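Local coordinates for Glp_546_48378_50642 (Giardia intestinalis, PDB 2QVW), which cleaves double-stranded RNA into siRNAs of 21 to 23 base pairs, which target homologous RNAs for destruction in the RNA interference pathway, at residues 32-36 with 47-51; 20-26 with 111-117; 613-618 with 698-702; 491-495 with 532-536; 139-143 with 246-251. All blocks are in the same frame, centred on the assembly; numbering follows the deposited sequence.

Interaction 1: residues 32-36 with 47-51; sequences LPGFK and EVYFE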
# COMPACT_ATOMS: atom_id res chain seq x y z
N LEU A 32 1.34 -6.54 -10.52
CA LEU A 32 2.76 -6.61 -10.21
C LEU A 32 3.39 -5.24 -10.32
O LEU A 32 3.31 -4.60 -11.35
CB LEU A 32 3.47 -7.58 -11.15
CG LEU A 32 2.92 -9.02 -11.14
CD1 LEU A 32 3.81 -9.89 -11.99
CD2 LEU A 32 2.87 -9.56 -9.72
N PRO A 33 4.03 -4.78 -9.23
CA PRO A 33 4.69 -3.47 -9.20
C PRO A 33 5.89 -3.41 -10.14
O PRO A 33 6.80 -4.23 -10.06
CB PRO A 33 5.08 -3.33 -7.74
CG PRO A 33 5.38 -4.74 -7.35
CD PRO A 33 4.22 -5.49 -7.96
N GLY A 34 5.90 -2.43 -11.04
CA GLY A 34 7.00 -2.29 -11.96
C GLY A 34 8.28 -2.06 -11.18
O GLY A 34 8.27 -2.07 -9.95
N PHE A 35 9.38 -1.86 -11.89
CA PHE A 35 10.66 -1.61 -11.24
C PHE A 35 11.69 -1.29 -12.30
O PHE A 35 11.58 -1.75 -13.42
CB PHE A 35 11.11 -2.82 -10.43
CG PHE A 35 11.44 -4.01 -11.26
CD1 PHE A 35 10.45 -4.84 -11.76
CD2 PHE A 35 12.76 -4.29 -11.57
CE1 PHE A 35 10.76 -5.94 -12.54
CE2 PHE A 35 13.09 -5.39 -12.35
CZ PHE A 35 12.09 -6.22 -12.84
N LYS A 36 12.67 -0.46 -11.98
CA LYS A 36 13.68 -0.17 -12.98
C LYS A 36 14.96 -0.86 -12.56
O LYS A 36 15.16 -1.13 -11.39
CB LYS A 36 13.85 1.34 -13.17
CG LYS A 36 13.93 2.17 -11.91
CD LYS A 36 13.84 3.66 -12.26
CE LYS A 36 14.19 4.53 -11.06
NZ LYS A 36 13.24 4.36 -9.92
N GLU A 47 13.79 -0.00 -17.47
CA GLU A 47 12.63 -0.03 -16.59
C GLU A 47 11.62 -1.09 -17.06
O GLU A 47 11.44 -1.29 -18.26
CB GLU A 47 11.94 1.33 -16.56
CG GLU A 47 12.83 2.49 -16.14
CD GLU A 47 13.67 3.03 -17.28
OE1 GLU A 47 13.09 3.47 -18.30
OE2 GLU A 47 14.91 3.02 -17.15
N VAL A 48 10.97 -1.77 -16.12
CA VAL A 48 9.99 -2.79 -16.44
C VAL A 48 8.63 -2.46 -15.85
O VAL A 48 8.50 -2.24 -14.64
CB VAL A 48 10.40 -4.15 -15.88
CG1 VAL A 48 9.37 -5.20 -16.28
CG2 VAL A 48 11.79 -4.52 -16.39
N TYR A 49 7.61 -2.45 -16.70
CA TYR A 49 6.26 -2.13 -16.24
C TYR A 49 5.34 -3.32 -16.43
O TYR A 49 5.43 -4.03 -17.43
CB TYR A 49 5.72 -0.94 -17.04
CG TYR A 49 6.64 0.25 -17.05
CD1 TYR A 49 6.62 1.19 -16.02
CD2 TYR A 49 7.55 0.45 -18.09
CE1 TYR A 49 7.47 2.29 -16.03
CE2 TYR A 49 8.40 1.54 -18.11
CZ TYR A 49 8.36 2.46 -17.09
OH TYR A 49 9.21 3.54 -17.12
N PHE A 50 4.45 -3.54 -15.47
CA PHE A 50 3.50 -4.65 -15.54
C PHE A 50 2.09 -4.09 -15.58
O PHE A 50 1.87 -2.93 -15.27
CB PHE A 50 3.63 -5.56 -14.32
CG PHE A 50 5.00 -6.12 -14.12
CD1 PHE A 50 5.52 -7.07 -14.98
CD2 PHE A 50 5.79 -5.67 -13.07
CE1 PHE A 50 6.79 -7.57 -14.81
CE2 PHE A 50 7.07 -6.16 -12.89
CZ PHE A 50 7.57 -7.11 -13.76
N GLU A 51 1.14 -4.95 -15.96
CA GLU A 51 -0.27 -4.57 -16.03
C GLU A 51 -1.13 -5.77 -16.39
O GLU A 51 -1.03 -6.32 -17.49
CB GLU A 51 -0.46 -3.46 -17.05
CG GLU A 51 0.14 -3.78 -18.38
CD GLU A 51 0.48 -2.54 -19.15
OE1 GLU A 51 -0.45 -1.76 -19.46
OE2 GLU A 51 1.68 -2.33 -19.44
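Phe50 forms the apolar centre of this contact, its CA-to-CB bond directed at residues 32-36. Leu32 CD1 lies over one face of its ring, and Leu32 CB packs on Phe50 CD2 at 3.6 Å. At the edge of the same ring Phe50 CZ meets Phe35 CE1 at 3.6 Å; the two rings touch rim to rim, centroids 6.0 Å apart and planes at 30°. The p rotamer of Phe35 folds its ring back over Val48, whose CB makes a CH-pi contact 4.2 Å from the ring centroid. Further out, the backbones meet as an antiparallel hairpin. Phe35 and Val48 are a hydrogen-bonded pair, with Phe35 N to Val48 O at 2.9 Å and Val48 N to Phe35 O at 2.8 Å. Gly34 CA comes within 3.1 Å of Val48 O, so close that a CB there would clash. Lys36 and Glu47 follow as a non-hydrogen-bonded pair on the other face: Lys36 CB touches Glu47 CG at 3.3 Å, while Lys36 NZ extends away, 7.5 Å from Glu47 OE2. Within the six-stranded antiparallel sheet, strand 46-49 pairs on its far side with strand 6-13, and strand 35-37 pairs with strand 320-322. Helix 267-284, probably the connector helix of Dicer, covers the aromatic face: Ile270 touches Val48 and Phe50, and His273 stacks on Phe35 and hydrogen-bonds to Pro33 O.

Interaction 2: residues 20-26 with 111-117; sequences HWLLLLD and TLAFLPL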
# COMPACT_ATOMS: atom_id res chain seq x y z
N HIS A 20 7.68 -5.37 -25.54
CA HIS A 20 6.52 -5.97 -24.87
C HIS A 20 6.51 -7.50 -24.83
O HIS A 20 6.95 -8.16 -25.77
CB HIS A 20 5.25 -5.45 -25.54
CG HIS A 20 5.24 -3.96 -25.73
ND1 HIS A 20 5.05 -3.08 -24.68
CD2 HIS A 20 5.47 -3.20 -26.82
CE1 HIS A 20 5.17 -1.84 -25.12
NE2 HIS A 20 5.42 -1.89 -26.42
N TRP A 21 5.99 -8.04 -23.73
CA TRP A 21 5.91 -9.49 -23.55
C TRP A 21 4.67 -9.87 -22.78
O TRP A 21 4.15 -9.08 -22.00
CB TRP A 21 7.11 -10.01 -22.76
CG TRP A 21 8.42 -9.58 -23.29
CD1 TRP A 21 8.99 -8.34 -23.17
CD2 TRP A 21 9.36 -10.38 -24.03
NE1 TRP A 21 10.23 -8.33 -23.78
CE2 TRP A 21 10.48 -9.57 -24.31
CE3 TRP A 21 9.36 -11.71 -24.48
CZ2 TRP A 21 11.59 -10.04 -25.03
CZ3 TRP A 21 10.46 -12.18 -25.18
CH2 TRP A 21 11.56 -11.34 -25.45
N LEU A 22 4.20 -11.10 -23.00
CA LEU A 22 3.02 -11.59 -22.29
C LEU A 22 3.48 -12.59 -21.24
O LEU A 22 3.89 -13.70 -21.58
CB LEU A 22 2.04 -12.27 -23.25
CG LEU A 22 0.93 -13.11 -22.59
CD1 LEU A 22 0.07 -12.25 -21.70
CD2 LEU A 22 0.09 -13.78 -23.65
N LEU A 23 3.43 -12.20 -19.98
CA LEU A 23 3.85 -13.08 -18.91
C LEU A 23 2.72 -13.94 -18.40
O LEU A 23 1.69 -13.44 -17.95
CB LEU A 23 4.45 -12.28 -17.75
CG LEU A 23 4.75 -13.11 -16.49
CD1 LEU A 23 5.51 -14.37 -16.84
CD2 LEU A 23 5.53 -12.26 -15.53
N LEU A 24 2.92 -15.25 -18.45
CA LEU A 24 1.93 -16.21 -17.98
C LEU A 24 2.37 -16.79 -16.65
O LEU A 24 3.42 -17.42 -16.55
CB LEU A 24 1.77 -17.33 -19.01
CG LEU A 24 1.42 -16.84 -20.42
CD1 LEU A 24 1.41 -18.00 -21.40
CD2 LEU A 24 0.06 -16.14 -20.39
N LEU A 25 1.57 -16.55 -15.62
CA LEU A 25 1.87 -17.06 -14.29
C LEU A 25 0.82 -18.07 -13.88
O LEU A 25 -0.36 -17.90 -14.17
CB LEU A 25 1.89 -15.93 -13.28
CG LEU A 25 3.09 -15.00 -13.36
CD1 LEU A 25 3.01 -14.00 -12.22
CD2 LEU A 25 4.37 -15.81 -13.27
N ASP A 26 1.26 -19.12 -13.21
CA ASP A 26 0.34 -20.15 -12.75
C ASP A 26 -0.21 -19.78 -11.40
O ASP A 26 -0.82 -20.60 -10.73
CB ASP A 26 1.07 -21.49 -12.65
CG ASP A 26 2.00 -21.56 -11.46
OD1 ASP A 26 2.65 -20.54 -11.15
OD2 ASP A 26 2.09 -22.65 -10.84
N THR A 111 5.28 -20.35 -11.79
CA THR A 111 5.78 -20.84 -13.06
C THR A 111 5.53 -19.71 -14.05
O THR A 111 4.41 -19.22 -14.15
CB THR A 111 5.01 -22.08 -13.49
OG1 THR A 111 5.14 -23.09 -12.50
CG2 THR A 111 5.52 -22.60 -14.81
N LEU A 112 6.56 -19.30 -14.77
CA LEU A 112 6.42 -18.21 -15.73
C LEU A 112 6.93 -18.50 -17.14
O LEU A 112 7.92 -19.19 -17.32
CB LEU A 112 7.08 -16.94 -15.18
CG LEU A 112 8.52 -16.90 -14.67
CD1 LEU A 112 8.95 -15.47 -14.46
CD2 LEU A 112 8.62 -17.67 -13.37
N ALA A 113 6.23 -17.96 -18.14
CA ALA A 113 6.59 -18.12 -19.55
C ALA A 113 6.38 -16.79 -20.29
O ALA A 113 5.28 -16.24 -20.29
CB ALA A 113 5.74 -19.20 -20.19
N PHE A 114 7.43 -16.28 -20.92
CA PHE A 114 7.36 -15.01 -21.64
C PHE A 114 7.12 -15.19 -23.13
O PHE A 114 7.77 -16.01 -23.79
CB PHE A 114 8.64 -14.22 -21.42
CG PHE A 114 8.94 -13.95 -19.98
CD1 PHE A 114 8.15 -13.08 -19.25
CD2 PHE A 114 9.99 -14.58 -19.34
CE1 PHE A 114 8.41 -12.84 -17.89
CE2 PHE A 114 10.26 -14.34 -17.99
CZ PHE A 114 9.47 -13.47 -17.27
N LEU A 115 6.18 -14.42 -23.67
CA LEU A 115 5.85 -14.46 -25.09
C LEU A 115 6.06 -13.09 -25.70
O LEU A 115 5.93 -12.07 -25.03
CB LEU A 115 4.40 -14.87 -25.30
CG LEU A 115 4.03 -16.27 -24.84
CD1 LEU A 115 2.66 -16.62 -25.39
CD2 LEU A 115 5.08 -17.26 -25.35
N PRO A 116 6.40 -13.06 -26.99
CA PRO A 116 6.63 -11.80 -27.68
C PRO A 116 5.33 -11.10 -28.02
O PRO A 116 4.33 -11.75 -28.35
CB PRO A 116 7.37 -12.21 -28.95
CG PRO A 116 7.90 -13.55 -28.63
CD PRO A 116 6.81 -14.19 -27.83
N LEU A 117 5.34 -9.77 -27.95
CA LEU A 117 4.15 -8.99 -28.27
C LEU A 117 4.57 -7.78 -29.09
O LEU A 117 5.59 -7.16 -28.81
CB LEU A 117 3.44 -8.53 -26.99
CG LEU A 117 2.84 -9.62 -26.08
CD1 LEU A 117 2.01 -8.95 -24.99
CD2 LEU A 117 1.96 -10.57 -26.89
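Thr111 is gripped twice by Asp26: its N donates to Asp26 OD1 (2.7 Å) and its O accepts from Asp26 N (3.3 Å), tying off the end of this antiparallel strand pair. Leu112 sits opposite Leu25 in a non-hydrogen-bonded pair; its CB packs on Leu25 CD2 (3.5 Å) and Leu23 CD1 (3.4 Å), and its CA makes a CA-H...O contact with Leu24 O at 3.2 Å. Ala113 bonds Leu24 both ways, Ala113 N to Leu24 O at 3.3 Å and Leu24 N to Ala113 O at 3.2 Å. Phe114 returns to the Leu112 face, where its CE1 meets Leu23 CD1 at 3.4 Å. Leu115 O takes a short hydrogen bond from Leu22 N (2.8 Å). Pro116 faces Trp21 in a non-hydrogen-bonded pair, where its missing amide hydrogen costs no bond to the partner strand. Leu117 reaches back with CD1 to Leu22 CB (3.7 Å). In the six-stranded antiparallel sheet of the N-terminal domain, strand 18-25 also pairs with strand 6-13, and 112-117 is an outermost strand. Helix 267-284 covers Leu25, Leu112 and Phe114; helix 60-77 adds Tyr69 against Trp21 and Pro116, and Val66 and Gln70 against Ala113.

Interaction 3: residues 613-618 with 698-702; sequences IAAQTV and FPSVV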
# COMPACT_ATOMS: atom_id res chain seq x y z
N ILE A 613 -34.95 27.27 11.92
CA ILE A 613 -35.13 27.75 10.57
C ILE A 613 -33.81 27.69 9.83
O ILE A 613 -33.73 27.26 8.68
CB ILE A 613 -35.63 29.20 10.55
CG1 ILE A 613 -36.86 29.34 11.45
CG2 ILE A 613 -35.95 29.62 9.13
CD1 ILE A 613 -38.01 28.41 11.10
N ALA A 614 -32.75 28.11 10.52
CA ALA A 614 -31.41 28.10 9.95
C ALA A 614 -31.03 26.64 9.77
O ALA A 614 -30.43 26.26 8.77
CB ALA A 614 -30.44 28.79 10.88
N ALA A 615 -31.39 25.83 10.76
CA ALA A 615 -31.11 24.41 10.72
C ALA A 615 -31.70 23.85 9.43
O ALA A 615 -31.01 23.16 8.67
CB ALA A 615 -31.73 23.72 11.92
N GLN A 616 -32.97 24.15 9.18
CA GLN A 616 -33.68 23.70 7.98
C GLN A 616 -32.98 24.14 6.70
O GLN A 616 -32.72 23.33 5.80
CB GLN A 616 -35.10 24.26 7.94
CG GLN A 616 -36.10 23.60 8.86
CD GLN A 616 -37.50 24.15 8.66
OE1 GLN A 616 -37.94 24.33 7.52
NE2 GLN A 616 -38.21 24.41 9.76
N THR A 617 -32.70 25.44 6.62
CA THR A 617 -32.06 26.02 5.45
C THR A 617 -30.71 25.39 5.12
O THR A 617 -30.38 25.20 3.96
CB THR A 617 -31.89 27.54 5.63
OG1 THR A 617 -31.14 27.80 6.82
CG2 THR A 617 -33.26 28.22 5.75
N VAL A 618 -29.93 25.07 6.14
CA VAL A 618 -28.63 24.44 5.93
C VAL A 618 -28.80 23.06 5.32
O VAL A 618 -28.01 22.63 4.50
CB VAL A 618 -27.85 24.30 7.26
CG1 VAL A 618 -26.51 23.61 7.00
CG2 VAL A 618 -27.63 25.66 7.88
N PHE A 698 -23.74 30.52 3.06
CA PHE A 698 -25.06 29.98 3.31
C PHE A 698 -26.05 31.14 3.30
O PHE A 698 -25.72 32.27 3.68
CB PHE A 698 -25.10 29.30 4.68
CG PHE A 698 -24.48 27.93 4.69
CD1 PHE A 698 -25.08 26.88 4.00
CD2 PHE A 698 -23.31 27.68 5.39
CE1 PHE A 698 -24.52 25.60 4.02
CE2 PHE A 698 -22.75 26.41 5.42
CZ PHE A 698 -23.35 25.37 4.72
N PRO A 699 -27.29 30.89 2.84
CA PRO A 699 -28.27 31.97 2.81
C PRO A 699 -28.31 32.66 4.17
O PRO A 699 -28.59 32.04 5.19
CB PRO A 699 -29.57 31.24 2.47
CG PRO A 699 -29.32 29.83 2.96
CD PRO A 699 -27.91 29.59 2.53
N SER A 700 -28.00 33.95 4.15
CA SER A 700 -27.96 34.81 5.33
C SER A 700 -28.64 34.31 6.62
O SER A 700 -28.11 34.53 7.71
CB SER A 700 -28.51 36.19 4.97
OG SER A 700 -29.67 36.07 4.16
N VAL A 701 -29.79 33.65 6.50
CA VAL A 701 -30.49 33.13 7.68
C VAL A 701 -29.48 32.57 8.67
O VAL A 701 -29.63 32.71 9.88
CB VAL A 701 -31.48 32.00 7.31
CG1 VAL A 701 -32.32 31.63 8.52
CG2 VAL A 701 -32.37 32.44 6.16
N VAL A 702 -28.44 31.92 8.14
CA VAL A 702 -27.38 31.34 8.95
C VAL A 702 -26.56 32.43 9.62
O VAL A 702 -26.48 32.51 10.84
CB VAL A 702 -26.45 30.49 8.08
CG1 VAL A 702 -25.33 29.88 8.93
CG2 VAL A 702 -27.25 29.41 7.37
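This is apolar packing within the second ribonuclease III domain: one side of helix 611-620 meets the start of helix 701-709 and the loop leading into it. Phe698 places the junction near the catalytic centre, its side chain about 11 Å from that of Glu725, a manganese ligand. Val701, in the first turn of its helix, spans two residues of the partner, with CG1 at 4.2 Å from Ile613 CG2 and 4.1 Å from Ala614 CB. The small Ala614 lets the backbones approach, its CA lying 5.3 Å from Val702 CA. Val618 fills the other end, with CG2 on Val702 CG2 at 3.8 Å and CG1 on Phe698 CE1 at 4.1 Å. Helix 631-642 also packs on helix 611-620, with Leu638 touching Val618 and Ala615. Thr617 points its CB at the loop yet spends its hydroxyl on its own helix: in the p rotamer, Thr617 OG1 donates to Ala614 O at 2.6 Å.

Interaction 4: residues 491-495 with 532-536; sequences FLERL and MTHLA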
# COMPACT_ATOMS: atom_id res chain seq x y z
N PHE A 491 -9.75 5.52 32.42
CA PHE A 491 -10.63 4.46 31.98
C PHE A 491 -11.35 3.84 33.16
O PHE A 491 -12.59 3.87 33.22
CB PHE A 491 -9.82 3.39 31.24
CG PHE A 491 -10.64 2.22 30.80
CD1 PHE A 491 -11.77 2.41 30.00
CD2 PHE A 491 -10.30 0.94 31.19
CE1 PHE A 491 -12.55 1.32 29.61
CE2 PHE A 491 -11.07 -0.15 30.79
CZ PHE A 491 -12.20 0.04 30.00
N LEU A 492 -10.59 3.31 34.11
CA LEU A 492 -11.15 2.66 35.30
C LEU A 492 -12.17 3.55 35.98
O LEU A 492 -13.18 3.06 36.48
CB LEU A 492 -10.04 2.29 36.28
CG LEU A 492 -8.96 1.35 35.74
CD1 LEU A 492 -7.95 1.08 36.85
CD2 LEU A 492 -9.58 0.06 35.24
N GLU A 493 -11.90 4.84 36.00
CA GLU A 493 -12.83 5.77 36.62
C GLU A 493 -14.19 5.66 35.92
O GLU A 493 -15.22 5.57 36.57
CB GLU A 493 -12.32 7.20 36.52
CG GLU A 493 -12.89 8.13 37.60
CD GLU A 493 -14.42 8.04 37.74
OE1 GLU A 493 -15.13 8.33 36.76
OE2 GLU A 493 -14.90 7.67 38.85
N ARG A 494 -14.18 5.66 34.60
CA ARG A 494 -15.42 5.55 33.85
C ARG A 494 -16.22 4.34 34.31
O ARG A 494 -17.41 4.43 34.59
CB ARG A 494 -15.14 5.44 32.36
CG ARG A 494 -16.41 5.34 31.52
CD ARG A 494 -17.24 6.61 31.61
NE ARG A 494 -18.68 6.36 31.59
CZ ARG A 494 -19.33 5.78 30.58
NH1 ARG A 494 -18.69 5.39 29.50
NH2 ARG A 494 -20.65 5.61 30.66
N LEU A 495 -15.55 3.19 34.38
CA LEU A 495 -16.21 1.96 34.80
C LEU A 495 -17.00 2.16 36.07
O LEU A 495 -18.05 1.55 36.24
CB LEU A 495 -15.17 0.85 35.02
CG LEU A 495 -14.47 0.28 33.78
CD1 LEU A 495 -13.57 -0.87 34.20
CD2 LEU A 495 -15.49 -0.19 32.77
N MET A 532 -10.32 -7.02 32.25
CA MET A 532 -10.40 -5.58 32.14
C MET A 532 -10.23 -5.12 30.71
O MET A 532 -10.97 -4.26 30.24
CB MET A 532 -9.35 -4.93 33.04
CG MET A 532 -9.90 -3.82 33.94
SD MET A 532 -11.46 -4.25 34.79
CE MET A 532 -10.99 -5.70 35.70
N THR A 533 -9.25 -5.69 30.00
CA THR A 533 -8.99 -5.31 28.61
C THR A 533 -10.20 -5.53 27.69
O THR A 533 -10.55 -4.65 26.91
CB THR A 533 -7.79 -6.08 28.01
OG1 THR A 533 -6.60 -5.77 28.74
CG2 THR A 533 -7.60 -5.69 26.56
N HIS A 534 -10.83 -6.70 27.80
CA HIS A 534 -11.99 -7.04 26.98
C HIS A 534 -13.11 -6.04 27.16
O HIS A 534 -13.94 -5.87 26.28
CB HIS A 534 -12.50 -8.44 27.31
CG HIS A 534 -11.57 -9.53 26.91
ND1 HIS A 534 -11.15 -9.70 25.60
CD2 HIS A 534 -10.97 -10.51 27.63
CE1 HIS A 534 -10.34 -10.74 25.54
NE2 HIS A 534 -10.21 -11.25 26.76
N LEU A 535 -13.14 -5.40 28.33
CA LEU A 535 -14.16 -4.40 28.58
C LEU A 535 -13.70 -3.16 27.83
O LEU A 535 -14.46 -2.56 27.07
CB LEU A 535 -14.25 -4.09 30.07
CG LEU A 535 -14.76 -5.19 30.99
CD1 LEU A 535 -14.75 -4.67 32.40
CD2 LEU A 535 -16.16 -5.62 30.60
N ALA A 536 -12.43 -2.81 28.04
CA ALA A 536 -11.82 -1.65 27.41
C ALA A 536 -12.14 -1.64 25.93
O ALA A 536 -12.75 -0.69 25.43
CB ALA A 536 -10.32 -1.68 27.62
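Two nearly perpendicular helices pack here in an all-helical region that is probably the bridging domain of Giardia Dicer. Helix segments 491-495 and 532-536 cross at 84° with axes 11.5 Å apart at closest, a wide separation filled by long side chains. Phe491, Leu492 and Leu495 lie on one side of the first helix and face Met532, Leu535 and Ala536 on the second. Phe491 in the t rotamer reaches across, its CZ 3.5 Å from Ala536 CB and its ring edge towards the backbone, with CE2 4.1 Å from Met532 O and CZ 4.1 Å from Leu535 C. Met532 curls back so that its CG touches Leu492 CD2 at 4.1 Å and its SD touches Leu495 CD1 at 4.0 Å. Leu495 CD1 also reaches Leu535 CD1 at 4.4 Å. Leu539, one turn on in helix 528-542, continues the interface against Phe491 and Leu495, while Trp506 and Tyr507 of helix 500-516 pack on Leu535. All six meeting residues are buried and hydrocarbon or thioether in character, with no polar bond between the segments. The crossing is therefore held by shape and by exclusion of water, without directional bonds across it.

Interaction 5: residues 139-143 with 246-251; sequences AKRLS and PELCLL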
# COMPACT_ATOMS: atom_id res chain seq x y z
N ALA A 139 17.90 -21.49 -39.32
CA ALA A 139 18.79 -20.34 -39.37
C ALA A 139 20.13 -20.71 -39.97
O ALA A 139 20.90 -21.47 -39.37
CB ALA A 139 18.99 -19.78 -37.97
N LYS A 140 20.41 -20.18 -41.15
CA LYS A 140 21.67 -20.47 -41.81
C LYS A 140 22.85 -19.87 -41.05
O LYS A 140 22.68 -19.23 -40.02
CB LYS A 140 21.66 -19.94 -43.25
CG LYS A 140 20.94 -20.85 -44.23
CD LYS A 140 21.47 -20.72 -45.65
CE LYS A 140 20.80 -21.74 -46.53
NZ LYS A 140 20.95 -23.10 -45.94
N ARG A 141 24.05 -20.11 -41.57
CA ARG A 141 25.30 -19.59 -41.00
C ARG A 141 25.74 -18.46 -41.93
O ARG A 141 25.69 -18.62 -43.15
CB ARG A 141 26.35 -20.70 -40.98
CG ARG A 141 27.13 -20.82 -39.69
CD ARG A 141 26.22 -21.21 -38.52
NE ARG A 141 26.97 -21.75 -37.39
CZ ARG A 141 26.47 -22.65 -36.54
NH1 ARG A 141 25.23 -23.11 -36.70
NH2 ARG A 141 27.21 -23.12 -35.55
N LEU A 142 26.18 -17.32 -41.40
CA LEU A 142 26.57 -16.21 -42.26
C LEU A 142 27.41 -16.65 -43.46
O LEU A 142 27.41 -15.97 -44.49
CB LEU A 142 27.34 -15.14 -41.49
CG LEU A 142 26.60 -14.34 -40.41
CD1 LEU A 142 27.51 -13.21 -39.96
CD2 LEU A 142 25.29 -13.78 -40.94
N SER A 143 28.10 -17.78 -43.31
CA SER A 143 28.95 -18.34 -44.35
C SER A 143 28.16 -19.15 -45.37
O SER A 143 28.73 -19.94 -46.13
CB SER A 143 30.02 -19.23 -43.72
OG SER A 143 29.42 -20.35 -43.10
N PRO A 246 32.21 -15.60 -40.47
CA PRO A 246 30.82 -15.68 -40.90
C PRO A 246 30.23 -17.07 -40.64
O PRO A 246 29.01 -17.24 -40.61
CB PRO A 246 30.90 -15.39 -42.40
CG PRO A 246 32.12 -14.54 -42.52
CD PRO A 246 33.08 -15.23 -41.60
N GLU A 247 31.10 -18.05 -40.45
CA GLU A 247 30.66 -19.42 -40.21
C GLU A 247 30.29 -19.65 -38.74
O GLU A 247 29.42 -20.47 -38.45
CB GLU A 247 31.74 -20.42 -40.66
CG GLU A 247 33.10 -20.27 -39.98
CD GLU A 247 34.10 -21.31 -40.44
OE1 GLU A 247 33.90 -22.52 -40.19
OE2 GLU A 247 35.10 -20.92 -41.07
N LEU A 248 30.93 -18.94 -37.83
CA LEU A 248 30.63 -19.10 -36.41
C LEU A 248 29.40 -18.27 -36.08
O LEU A 248 28.85 -18.33 -34.97
CB LEU A 248 31.81 -18.64 -35.56
CG LEU A 248 33.12 -19.42 -35.65
CD1 LEU A 248 34.21 -18.63 -34.95
CD2 LEU A 248 32.96 -20.80 -35.01
N CYS A 249 28.96 -17.50 -37.08
CA CYS A 249 27.81 -16.61 -36.95
C CYS A 249 26.51 -17.21 -37.44
O CYS A 249 26.41 -17.65 -38.58
CB CYS A 249 28.07 -15.32 -37.72
SG CYS A 249 29.52 -14.43 -37.18
N LEU A 250 25.51 -17.19 -36.57
CA LEU A 250 24.19 -17.69 -36.90
C LEU A 250 23.25 -16.49 -36.90
O LEU A 250 22.81 -16.04 -35.85
CB LEU A 250 23.73 -18.71 -35.85
CG LEU A 250 22.46 -19.50 -36.13
CD1 LEU A 250 22.21 -20.45 -34.98
CD2 LEU A 250 21.27 -18.58 -36.29
N LEU A 251 22.95 -15.96 -38.08
CA LEU A 251 22.08 -14.80 -38.18
C LEU A 251 20.67 -15.09 -37.64
O LEU A 251 20.00 -16.02 -38.10
CB LEU A 251 22.01 -14.31 -39.63
CG LEU A 251 21.38 -12.94 -39.88
CD1 LEU A 251 21.92 -12.37 -41.17
CD2 LEU A 251 19.87 -13.06 -39.92
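Leu142 fills the middle of this contact between a loop and the turn leading into strand 250-251, in the PAZ domain. Its m,t rotamer carries the side chain between two parts of the partner: Leu142 CB rests on Pro246 CB at 3.7 Å and CD2 on Leu251 CB at 3.6 Å. Its backbone is fixed as well, Leu142 N donating to Cys249 O at 2.8 Å, an acceptor that also receives a CA-H...O contact from Arg141 CA at 3.3 Å. Arg141 adopts an unusual chi1 of -135°, between wells, and a p chi2. The side chain bends at chi2, and Arg141 NE donates a hydrogen bond to Glu247 O at 3.0 Å, though the position of that oxygen is less certain, while NH2 forms a salt bridge with Glu165. Ser143, in the p rotamer, lays OG against Glu247 CB at 3.4 Å. Glu247 turns its CA-to-CB bond away, and its extended t chi2 carries the carboxylate to the backbone amides of Arg208 and, weakly, Ala209. Leu251, t at both angles, meets Leu142 with its CB. Strand 250-251 is an outermost strand of the five-stranded antiparallel sheet, bonded through Leu250 to Ala162 of strand 160-163. Leu142 and Pro246 pack on Val215 of strand 213-219, holding the loop after helix 127-137 against the sheet.

In the fold
Interactions 1 and 2 belong to one sheet: their centres are 14 Å apart, and Leu32 CD1 of the first touches Leu25 CD1 of the second at 4.2 Å. Helix 267-284 covers the same face of both. Interaction 5 stands apart in the PAZ domain, its centre 29 Å from that of interaction 2 and its nearest atoms about 16 Å away. Interactions 3 and 4 occupy the other end of the elongated chain, 42 Å apart between centres; 87 Å separates the centres of interactions 3 and 5. Interaction 3 lies close to a catalytic metal site, the Phe698 side chain being about 11 Å from that of Glu725, which binds manganese with Glu651 and Asp722.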